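Local structure of HRDC domain-containing protein (Bifidobacterium adolescentis ATCC 15703, 3CYM) at residues 59-63 and 169-174; 124-128 and 183-187; 286-290 and 301-307; 391-396 and 410-416. The protein is of unknown function but probably acts as a ribonuclease D-like 3'-5' exonuclease, joining an RNase H-like domain to two helical HRDC-like domains. All coordinates share one frame; numbering follows the deposited sequence.

Interaction 1. Residues 59-63 and 169-174; sequences LVQFK and AALDVE. With NA (sodium ion), chain B.
Gln61 and Ala169 join a central strand of the RNase H-like exonuclease sheet to the helix carrying Asp172, a ligand of the sodium site. From the strand, Gln61 CB lies 3.7 Å from Val173 CG1, and CG follows at 3.4 Å from Ala169 O. CD then passes the Ala169 methyl, and a bend at chi2 (111°) turns the amide toward the Ala169 carbonyl. At the tip, NE2 donates to Ala169 O at 3.0 Å, with an N-H...O angle of 152° and only a modest tilt from the carbonyl plane. The same nitrogen also bonds Glu46 OE2, making Gln61 a second-shell residue of the metal site. A leucine in its place would probably leave both the Ala169 carbonyl and the Glu46 carboxylate without this donor. Sodium is bound by Asp172 OD2 at 2.5 Å, by Asp44, Glu46 and three waters, while Asp172 OD1 pairs with Lys149; the acidic cluster resembles that of DEDD exonucleases. Leu59 CD2 meets Ala169 CB at 3.5 Å, an apolar contact beside the polar one. At the far end, Lys63 reaches out fully extended and its NZ forms a salt bridge with Glu174 OE1 at 3.1 Å, coming from 61° above the carboxylate plane.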
# COMPACT_ATOMS: atom_id res chain seq x y z
N LEU A 59 10.03 -10.35 -5.22
CA LEU A 59 9.89 -10.68 -6.64
C LEU A 59 9.44 -9.44 -7.40
O LEU A 59 8.76 -8.57 -6.86
CB LEU A 59 8.90 -11.84 -6.86
CG LEU A 59 8.81 -12.44 -8.28
CD1 LEU A 59 10.12 -13.05 -8.77
CD2 LEU A 59 7.72 -13.48 -8.32
N VAL A 60 9.84 -9.38 -8.67
CA VAL A 60 9.54 -8.26 -9.54
C VAL A 60 9.18 -8.87 -10.91
O VAL A 60 9.90 -9.73 -11.42
CB VAL A 60 10.74 -7.28 -9.54
CG1 VAL A 60 10.98 -6.72 -10.87
CG2 VAL A 60 10.53 -6.16 -8.51
N GLN A 61 8.04 -8.47 -11.47
CA GLN A 61 7.48 -9.11 -12.66
C GLN A 61 7.32 -8.12 -13.79
O GLN A 61 6.75 -7.05 -13.59
CB GLN A 61 6.12 -9.76 -12.38
CG GLN A 61 6.07 -10.73 -11.21
CD GLN A 61 5.26 -10.20 -10.05
OE1 GLN A 61 5.82 -9.71 -9.08
NE2 GLN A 61 3.94 -10.28 -10.15
N PHE A 62 7.81 -8.49 -14.97
CA PHE A 62 7.71 -7.66 -16.16
C PHE A 62 7.24 -8.42 -17.38
O PHE A 62 7.43 -9.62 -17.48
CB PHE A 62 9.04 -6.98 -16.46
CG PHE A 62 9.47 -6.02 -15.40
CD1 PHE A 62 8.71 -4.89 -15.12
CD2 PHE A 62 10.61 -6.27 -14.66
CE1 PHE A 62 9.09 -4.01 -14.11
CE2 PHE A 62 11.00 -5.39 -13.66
CZ PHE A 62 10.23 -4.26 -13.38
N LYS A 63 6.59 -7.70 -18.29
CA LYS A 63 6.28 -8.23 -19.60
C LYS A 63 6.39 -7.11 -20.63
O LYS A 63 5.90 -6.00 -20.41
CB LYS A 63 4.88 -8.86 -19.66
CG LYS A 63 4.66 -9.65 -20.93
CD LYS A 63 3.23 -10.12 -21.12
CE LYS A 63 3.17 -11.06 -22.30
NZ LYS A 63 1.80 -11.55 -22.59
N ALA A 169 2.49 -15.09 -10.32
CA ALA A 169 3.24 -13.86 -10.51
C ALA A 169 3.33 -13.46 -11.99
O ALA A 169 3.26 -12.28 -12.33
CB ALA A 169 4.63 -14.00 -9.92
N ALA A 170 3.45 -14.47 -12.86
CA ALA A 170 3.40 -14.26 -14.30
C ALA A 170 2.03 -13.80 -14.77
O ALA A 170 1.92 -12.85 -15.54
CB ALA A 170 3.80 -15.52 -15.01
N LEU A 171 0.98 -14.47 -14.29
CA LEU A 171 -0.39 -14.11 -14.67
C LEU A 171 -0.79 -12.69 -14.29
O LEU A 171 -1.64 -12.09 -14.95
CB LEU A 171 -1.41 -15.14 -14.17
CG LEU A 171 -1.53 -16.42 -15.02
CD1 LEU A 171 -2.28 -17.49 -14.24
CD2 LEU A 171 -2.19 -16.17 -16.38
N ASP A 172 -0.16 -12.14 -13.26
CA ASP A 172 -0.41 -10.76 -12.84
C ASP A 172 0.11 -9.65 -13.76
O ASP A 172 -0.38 -8.51 -13.69
CB ASP A 172 0.09 -10.54 -11.41
CG ASP A 172 -0.99 -10.75 -10.37
OD1 ASP A 172 -2.11 -11.20 -10.72
OD2 ASP A 172 -0.72 -10.45 -9.19
N VAL A 173 1.09 -9.96 -14.61
CA VAL A 173 1.55 -9.03 -15.67
C VAL A 173 1.12 -9.45 -17.09
O VAL A 173 1.25 -8.67 -18.02
CB VAL A 173 3.08 -8.80 -15.67
CG1 VAL A 173 3.51 -8.14 -14.40
CG2 VAL A 173 3.83 -10.11 -15.90
N GLU A 174 0.60 -10.67 -17.21
CA GLU A 174 0.22 -11.30 -18.49
C GLU A 174 -0.78 -10.52 -19.36
O GLU A 174 -0.71 -10.58 -20.59
CB GLU A 174 -0.28 -12.74 -18.21
CG GLU A 174 -1.00 -13.52 -19.34
CD GLU A 174 -0.09 -13.94 -20.50
OE1 GLU A 174 1.13 -13.66 -20.47
OE2 GLU A 174 -0.60 -14.56 -21.46
NA NA B . 0.45 -9.02 -7.55
O HOH W 1 0.46 -9.03 -22.93
O HOH W 2 -0.30 -10.24 -5.52
O HOH W 3 -0.63 -6.93 -7.70
O HOH W 4 1.53 -7.66 -5.95

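Interaction 2. Residues 124-128 and 183-187; sequences AARLL and MRAEL
Helix-helix packing inside the exonuclease domain brings Met183 and Leu187, one turn apart on helix 176-190, against Ala124 of helix 121-127 and Leu128 just beyond Leu127. The CA atoms pair in the same order along both segments: Ala124 CA lies 7.0 Å from Met183 CA, and Leu128 CA lies 6.8 Å from Leu187 CA. Ala124 and Ala125 offer only methyls, and the longer Met183 and Leu187 side chains reach in to them. Met183 does this with its terminal methyl. The chain is extended through chi2 and bends at chi3 (78°), which turns CE onto the backbone of helix 121-127, 3.3 Å from Ala125 N. From there CE also touches Ala124 CB at 3.6 Å and Ala125 CB at 3.8 Å, so one methyl is wedged between two successive residues. Leu187 uses both branches: CD1 faces Ala124 CB at 3.8 Å, whereas CD2 meets Leu128 CD1 at 3.7 Å, the two leucines crossing at about a right angle. Leu128 is flanked on its other branch as well, its CD2 reaching toward Met183 CE, and its CG lies 3.9 Å from the aliphatic CG of Glu186. All the contacts described are van der Waals in kind, and they bury a modest 307 Å² in total. Around them, Phe119 of strand 117-120 touches Ala124, Met183 and Leu187. Val138 and Phe142 of helix 135-143 pack on Met183, and Ala196 of helix 193-207 reaches both Leu127 and Leu187, so that the pair sits among a strand and two further helices.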
# COMPACT_ATOMS: atom_id res chain seq x y z
N ALA A 124 -7.63 4.11 -13.70
CA ALA A 124 -8.49 4.12 -14.89
C ALA A 124 -9.83 3.41 -14.67
O ALA A 124 -10.87 3.93 -15.07
CB ALA A 124 -7.76 3.53 -16.08
N ALA A 125 -9.82 2.25 -14.02
CA ALA A 125 -11.07 1.52 -13.73
C ALA A 125 -12.04 2.31 -12.85
O ALA A 125 -13.24 2.29 -13.10
CB ALA A 125 -10.76 0.17 -13.11
N ARG A 126 -11.50 3.00 -11.85
CA ARG A 126 -12.28 3.84 -10.91
C ARG A 126 -12.93 5.02 -11.62
O ARG A 126 -14.11 5.30 -11.45
CB ARG A 126 -11.37 4.42 -9.82
CG ARG A 126 -10.48 3.45 -9.09
CD ARG A 126 -11.22 2.74 -8.01
NE ARG A 126 -11.40 3.52 -6.79
CZ ARG A 126 -12.56 4.04 -6.40
NH1 ARG A 126 -12.62 4.74 -5.27
NH2 ARG A 126 -13.65 3.89 -7.12
N LEU A 127 -12.12 5.74 -12.42
CA LEU A 127 -12.63 6.86 -13.23
C LEU A 127 -13.76 6.42 -14.16
O LEU A 127 -14.75 7.13 -14.32
CB LEU A 127 -11.51 7.51 -14.04
CG LEU A 127 -10.52 8.44 -13.33
CD1 LEU A 127 -9.28 8.55 -14.18
CD2 LEU A 127 -11.11 9.81 -13.08
N LEU A 128 -13.60 5.23 -14.74
CA LEU A 128 -14.61 4.57 -15.58
C LEU A 128 -15.85 4.13 -14.81
O LEU A 128 -16.87 3.78 -15.42
CB LEU A 128 -13.98 3.35 -16.26
CG LEU A 128 -13.60 3.39 -17.74
CD1 LEU A 128 -13.47 4.82 -18.26
CD2 LEU A 128 -12.31 2.61 -17.97
N MET A 183 -8.82 -0.11 -22.08
CA MET A 183 -9.18 0.92 -21.10
C MET A 183 -8.91 2.34 -21.60
O MET A 183 -9.62 3.27 -21.21
CB MET A 183 -8.52 0.67 -19.74
CG MET A 183 -8.92 -0.66 -19.05
SD MET A 183 -8.14 -0.84 -17.43
CE MET A 183 -9.22 0.23 -16.56
N ARG A 184 -7.89 2.51 -22.44
CA ARG A 184 -7.64 3.79 -23.12
C ARG A 184 -8.75 4.14 -24.09
O ARG A 184 -9.22 5.28 -24.11
CB ARG A 184 -6.31 3.77 -23.88
CG ARG A 184 -5.13 4.16 -23.04
CD ARG A 184 -3.84 4.19 -23.84
NE ARG A 184 -2.69 4.18 -22.93
CZ ARG A 184 -2.08 5.27 -22.47
NH1 ARG A 184 -2.48 6.48 -22.84
NH2 ARG A 184 -1.05 5.16 -21.64
N ALA A 185 -9.17 3.14 -24.87
CA ALA A 185 -10.27 3.30 -25.84
C ALA A 185 -11.56 3.70 -25.14
O ALA A 185 -12.27 4.59 -25.62
CB ALA A 185 -10.46 2.01 -26.65
N GLU A 186 -11.84 3.07 -24.00
CA GLU A 186 -13.01 3.39 -23.18
C GLU A 186 -12.93 4.75 -22.47
O GLU A 186 -13.94 5.47 -22.40
CB GLU A 186 -13.26 2.27 -22.17
CG GLU A 186 -14.58 2.37 -21.39
CD GLU A 186 -15.83 2.42 -22.28
OE1 GLU A 186 -16.76 3.18 -21.95
OE2 GLU A 186 -15.87 1.70 -23.30
N LEU A 187 -11.76 5.11 -21.94
CA LEU A 187 -11.58 6.43 -21.33
C LEU A 187 -11.83 7.54 -22.34
O LEU A 187 -12.50 8.53 -22.04
CB LEU A 187 -10.19 6.59 -20.70
CG LEU A 187 -9.95 5.98 -19.31
CD1 LEU A 187 -8.49 5.64 -19.13
CD2 LEU A 187 -10.42 6.90 -18.20

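Interaction 3. Residues 286-290 and 301-307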
# COMPACT_ATOMS: atom_id res chain seq x y z
N GLU A 286 5.93 -16.41 26.19
CA GLU A 286 5.82 -17.45 25.17
C GLU A 286 5.93 -16.89 23.77
O GLU A 286 5.60 -15.73 23.52
CB GLU A 286 4.52 -18.24 25.33
CG GLU A 286 4.63 -19.42 26.27
CD GLU A 286 3.32 -19.78 26.93
OE1 GLU A 286 2.25 -19.56 26.30
OE2 GLU A 286 3.35 -20.28 28.07
N ARG A 287 6.41 -17.74 22.87
CA ARG A 287 6.52 -17.45 21.45
C ARG A 287 5.15 -17.19 20.83
O ARG A 287 4.19 -17.89 21.15
CB ARG A 287 7.22 -18.63 20.75
CG ARG A 287 7.40 -18.47 19.26
CD ARG A 287 8.34 -19.51 18.70
NE ARG A 287 7.79 -20.86 18.62
CZ ARG A 287 7.02 -21.32 17.63
NH1 ARG A 287 6.64 -20.51 16.65
NH2 ARG A 287 6.61 -22.58 17.64
N VAL A 288 5.08 -16.18 19.97
CA VAL A 288 3.87 -15.86 19.21
C VAL A 288 3.55 -17.01 18.26
O VAL A 288 4.42 -17.47 17.51
CB VAL A 288 4.04 -14.51 18.43
CG1 VAL A 288 2.92 -14.28 17.43
CG2 VAL A 288 4.15 -13.34 19.40
N ARG A 289 2.30 -17.48 18.30
CA ARG A 289 1.88 -18.60 17.45
C ARG A 289 0.70 -18.20 16.56
O ARG A 289 -0.39 -17.90 17.04
CB ARG A 289 1.54 -19.83 18.30
CG ARG A 289 2.76 -20.51 18.95
CD ARG A 289 3.27 -21.69 18.12
NE ARG A 289 2.68 -22.97 18.54
CZ ARG A 289 2.91 -24.14 17.95
NH1 ARG A 289 2.33 -25.24 18.41
NH2 ARG A 289 3.71 -24.23 16.90
N ILE A 290 0.94 -18.21 15.25
CA ILE A 290 -0.12 -17.89 14.30
C ILE A 290 -0.93 -19.16 14.02
O ILE A 290 -0.41 -20.12 13.44
CB ILE A 290 0.43 -17.28 12.96
CG1 ILE A 290 1.33 -16.06 13.22
CG2 ILE A 290 -0.72 -16.95 12.00
CD1 ILE A 290 0.67 -14.90 13.98
N GLU A 301 5.43 -20.95 10.81
CA GLU A 301 6.27 -21.76 11.71
C GLU A 301 7.75 -21.84 11.32
O GLU A 301 8.60 -22.16 12.16
CB GLU A 301 5.69 -23.18 11.87
CG GLU A 301 4.59 -23.30 12.91
CD GLU A 301 5.01 -22.80 14.27
OE1 GLU A 301 4.25 -22.01 14.86
OE2 GLU A 301 6.11 -23.18 14.75
N ARG A 302 8.03 -21.53 10.05
CA ARG A 302 9.39 -21.41 9.53
C ARG A 302 10.19 -20.32 10.24
O ARG A 302 11.42 -20.36 10.27
CB ARG A 302 9.36 -21.08 8.04
CG ARG A 302 9.18 -22.29 7.14
CD ARG A 302 8.52 -21.94 5.81
NE ARG A 302 9.33 -21.07 4.96
CZ ARG A 302 9.08 -19.78 4.74
NH1 ARG A 302 8.04 -19.18 5.32
NH2 ARG A 302 9.87 -19.08 3.92
N TYR A 303 9.48 -19.34 10.80
CA TYR A 303 10.10 -18.20 11.47
C TYR A 303 10.36 -18.43 12.95
O TYR A 303 10.90 -17.55 13.63
CB TYR A 303 9.27 -16.93 11.24
CG TYR A 303 9.35 -16.45 9.81
CD1 TYR A 303 10.31 -15.52 9.43
CD2 TYR A 303 8.51 -16.97 8.82
CE1 TYR A 303 10.41 -15.09 8.12
CE2 TYR A 303 8.59 -16.54 7.51
CZ TYR A 303 9.55 -15.60 7.16
OH TYR A 303 9.66 -15.16 5.87
N ALA A 304 9.98 -19.62 13.44
CA ALA A 304 10.20 -20.01 14.84
C ALA A 304 11.64 -19.87 15.35
O ALA A 304 11.82 -19.33 16.44
CB ALA A 304 9.65 -21.40 15.13
N PRO A 305 12.67 -20.32 14.57
CA PRO A 305 14.05 -20.10 15.04
C PRO A 305 14.48 -18.64 15.20
O PRO A 305 15.36 -18.36 16.01
CB PRO A 305 14.90 -20.78 13.96
CG PRO A 305 13.99 -21.81 13.38
CD PRO A 305 12.67 -21.11 13.32
N ILE A 306 13.87 -17.73 14.44
CA ILE A 306 14.11 -16.29 14.63
C ILE A 306 13.34 -15.82 15.87
O ILE A 306 13.86 -15.04 16.67
CB ILE A 306 13.74 -15.45 13.36
CG1 ILE A 306 14.75 -15.67 12.24
CG2 ILE A 306 13.75 -13.95 13.66
CD1 ILE A 306 14.37 -16.74 11.25
N GLN A 307 12.11 -16.30 16.03
CA GLN A 307 11.30 -15.93 17.19
C GLN A 307 11.98 -16.33 18.49
O GLN A 307 12.02 -15.55 19.43
CB GLN A 307 9.91 -16.55 17.11
CG GLN A 307 9.03 -15.99 16.03
CD GLN A 307 7.73 -16.74 15.94
OE1 GLN A 307 7.70 -17.90 15.54
NE2 GLN A 307 6.64 -16.08 16.30
O HOH W 5 3.38 -19.67 14.27
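Arg287 and Glu301 form the centre of a salt-bridge network between the loop after helix 275-279, in the HRDC domain, and the turn that leads into helix 304-307. Arg287 stretches away from its backbone N (chi1 180°) and bends at chi3, which brings the guanidinium between two acceptors near its plane. NH2 donates to the syn lone pair of Glu301 OE2 at 3.0 Å, and NH1 reaches Gln307 OE1 at 3.0 Å with an N-H...O angle of 148°; longer, weak bonds run from NH1 to both Glu301 oxygens. Guanidinium and carboxylate are turned 67° apart, so this is not a flat paired bridge. Ala304 CB lies over one guanidinium face, 3.5 Å from NH1; the type I turn from Glu301 to Ala304 brings that methyl and the carboxylate close together. A methionine at the Arg287 position would probably leave the Glu301 carboxylate short of its main counter-charge and Gln307 OE1 without this donor. Val288 contributes its carbonyl: O accepts from Gln307 NE2 at 2.9 Å, and that nitrogen also bonds Leu257 O, so both ends of the buried amide are held. Next, Arg289 NH2 makes a weak bond to Glu301 OE1, although a second conformer of this arginine makes it less certain. Ile290 joins in through its backbone. A water accepts from Ile290 N at 3.0 Å and donates to Glu301 OE1 at 2.6 Å.

Interaction 4. Residues 391-396 and 410-416; sequences QYLRNL and FLSEQGA
The helical segments 391-396 and 410-414, parts of helices 390-397 and 407-414, run with their N-to-C directions 129° apart and their axes 10.0 Å apart at closest approach, Tyr392 facing Gln414 and Leu396 facing Phe410. Gln414 grips at two levels. Its CB sits over one face of the Tyr392 ring in a CH-pi contact, 4.0 Å from the ring centroid, while a bend at chi2 (-76°) carries its OE1 back to Asn395. There Asn395 ND2 donates at 2.7 Å to Gln414 OE1 with an N-H...O angle of 161°, the acceptor lying in the Asn395 amide plane although the two amides stand nearly perpendicular. The other end of Asn395 is occupied too: OD1 accepts from Gln391 NE2 at 3.1 Å and from Ala348 N, which fixes the amide flip. At the other end of the contact, Leu396 CD1 packs 3.7 Å from Phe410 CD2, and Leu396 CD2 lies 3.9 Å from Leu411 CD1. Gly415 closes the second helix in a Schellman motif, with positive phi, beside the tyrosine. In this HRDC-like C-terminal domain, the one directed bond across the segments, amide to amide, probably adds specificity to a contact held mainly by aromatic and aliphatic packing.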
# COMPACT_ATOMS: atom_id res chain seq x y z
N GLN A 391 -11.62 14.18 2.05
CA GLN A 391 -10.93 14.97 3.09
C GLN A 391 -10.67 16.44 2.70
O GLN A 391 -10.67 17.32 3.56
CB GLN A 391 -9.62 14.28 3.52
CG GLN A 391 -8.97 14.83 4.80
CD GLN A 391 -9.85 14.70 6.05
OE1 GLN A 391 -10.61 13.74 6.20
NE2 GLN A 391 -9.74 15.66 6.95
N TYR A 392 -10.48 16.69 1.40
CA TYR A 392 -10.22 18.06 0.94
C TYR A 392 -11.46 18.96 1.12
O TYR A 392 -11.32 20.14 1.47
CB TYR A 392 -9.71 18.09 -0.51
CG TYR A 392 -8.42 17.32 -0.77
CD1 TYR A 392 -7.51 17.03 0.26
CD2 TYR A 392 -8.08 16.92 -2.06
CE1 TYR A 392 -6.34 16.33 0.01
CE2 TYR A 392 -6.90 16.22 -2.32
CZ TYR A 392 -6.04 15.94 -1.28
OH TYR A 392 -4.88 15.25 -1.53
N LEU A 393 -12.64 18.39 0.94
CA LEU A 393 -13.92 19.08 1.17
C LEU A 393 -14.19 19.32 2.65
O LEU A 393 -14.77 20.34 3.01
CB LEU A 393 -15.10 18.28 0.58
CG LEU A 393 -15.01 17.77 -0.85
CD1 LEU A 393 -16.17 16.82 -1.12
CD2 LEU A 393 -15.02 18.91 -1.82
N ARG A 394 -13.80 18.36 3.48
CA ARG A 394 -13.87 18.49 4.93
C ARG A 394 -12.93 19.59 5.45
O ARG A 394 -13.34 20.45 6.23
CB ARG A 394 -13.54 17.15 5.60
CG ARG A 394 -14.54 16.04 5.31
CD ARG A 394 -14.42 14.89 6.30
NE ARG A 394 -13.32 13.98 5.97
CZ ARG A 394 -13.46 12.89 5.23
NH1 ARG A 394 -14.63 12.54 4.73
NH2 ARG A 394 -12.40 12.13 4.98
N ASN A 395 -11.67 19.57 5.00
CA ASN A 395 -10.71 20.62 5.32
C ASN A 395 -11.20 22.02 4.92
O ASN A 395 -11.09 22.97 5.71
CB ASN A 395 -9.33 20.31 4.70
CG ASN A 395 -8.63 19.11 5.37
OD1 ASN A 395 -9.10 18.59 6.38
ND2 ASN A 395 -7.51 18.69 4.79
N LEU A 396 -11.79 22.13 3.73
CA LEU A 396 -12.37 23.37 3.20
C LEU A 396 -13.49 23.96 4.06
O LEU A 396 -13.57 25.17 4.25
CB LEU A 396 -12.86 23.15 1.76
CG LEU A 396 -13.64 24.22 0.99
CD1 LEU A 396 -12.74 25.33 0.45
CD2 LEU A 396 -14.38 23.55 -0.15
N PHE A 410 -7.75 26.94 -2.63
CA PHE A 410 -7.66 26.08 -1.44
C PHE A 410 -7.60 24.61 -1.83
O PHE A 410 -6.80 23.86 -1.26
CB PHE A 410 -8.85 26.29 -0.49
CG PHE A 410 -8.73 25.56 0.83
CD1 PHE A 410 -8.13 26.17 1.92
CD2 PHE A 410 -9.22 24.26 0.97
CE1 PHE A 410 -8.01 25.50 3.14
CE2 PHE A 410 -9.10 23.58 2.18
CZ PHE A 410 -8.50 24.20 3.27
N LEU A 411 -8.45 24.21 -2.77
CA LEU A 411 -8.53 22.82 -3.23
C LEU A 411 -7.27 22.38 -3.94
O LEU A 411 -6.81 21.25 -3.77
CB LEU A 411 -9.74 22.63 -4.13
CG LEU A 411 -11.01 21.96 -3.58
CD1 LEU A 411 -11.27 22.22 -2.10
CD2 LEU A 411 -12.18 22.39 -4.44
N SER A 412 -6.71 23.30 -4.73
CA SER A 412 -5.45 23.09 -5.43
C SER A 412 -4.29 22.91 -4.43
O SER A 412 -3.56 21.92 -4.50
CB SER A 412 -5.18 24.27 -6.37
OG SER A 412 -4.67 23.83 -7.61
N GLU A 413 -4.18 23.84 -3.49
CA GLU A 413 -3.17 23.77 -2.41
C GLU A 413 -3.31 22.53 -1.50
O GLU A 413 -2.34 22.14 -0.84
CB GLU A 413 -3.17 25.07 -1.59
CG GLU A 413 -2.26 26.16 -2.18
CD GLU A 413 -2.57 27.58 -1.69
OE1 GLU A 413 -2.02 28.54 -2.27
OE2 GLU A 413 -3.36 27.74 -0.73
N GLN A 414 -4.50 21.93 -1.48
CA GLN A 414 -4.74 20.67 -0.76
C GLN A 414 -4.11 19.48 -1.48
O GLN A 414 -3.75 18.47 -0.86
CB GLN A 414 -6.24 20.42 -0.57
CG GLN A 414 -6.88 21.24 0.55
CD GLN A 414 -6.55 20.71 1.93
OE1 GLN A 414 -7.04 19.66 2.34
NE2 GLN A 414 -5.72 21.44 2.66
N GLY A 415 -3.98 19.60 -2.80
CA GLY A 415 -3.39 18.55 -3.63
C GLY A 415 -4.32 17.98 -4.68
O GLY A 415 -3.99 16.96 -5.31
N ALA A 416 -5.49 18.61 -4.85
CA ALA A 416 -6.42 18.22 -5.91
C ALA A 416 -5.89 18.61 -7.27
O ALA A 416 -5.28 19.67 -7.45
CB ALA A 416 -7.80 18.85 -5.69

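Interactions 1 and 2 both lie buried in the exonuclease domain, their centres 22 Å apart, and draw on consecutive helices, 163-174 and 176-190. Their chemistry differs with place: interaction 1 adjoins the metal site and combines polar side chains with packing, whereas interaction 2, away from the sodium, is van der Waals packing, Glu186 contributing only its aliphatic CG. Interactions 3 and 4 are only partly buried and belong to other parts of the chain, their centres 45 Å apart. Interaction 3 relies on charge and water at a loop, interaction 4 on an amide bond and ring packing between helices. None touches another; the nearest atoms of interactions 1 and 2, 1 and 3, and 2 and 4 are each about 12 Å apart.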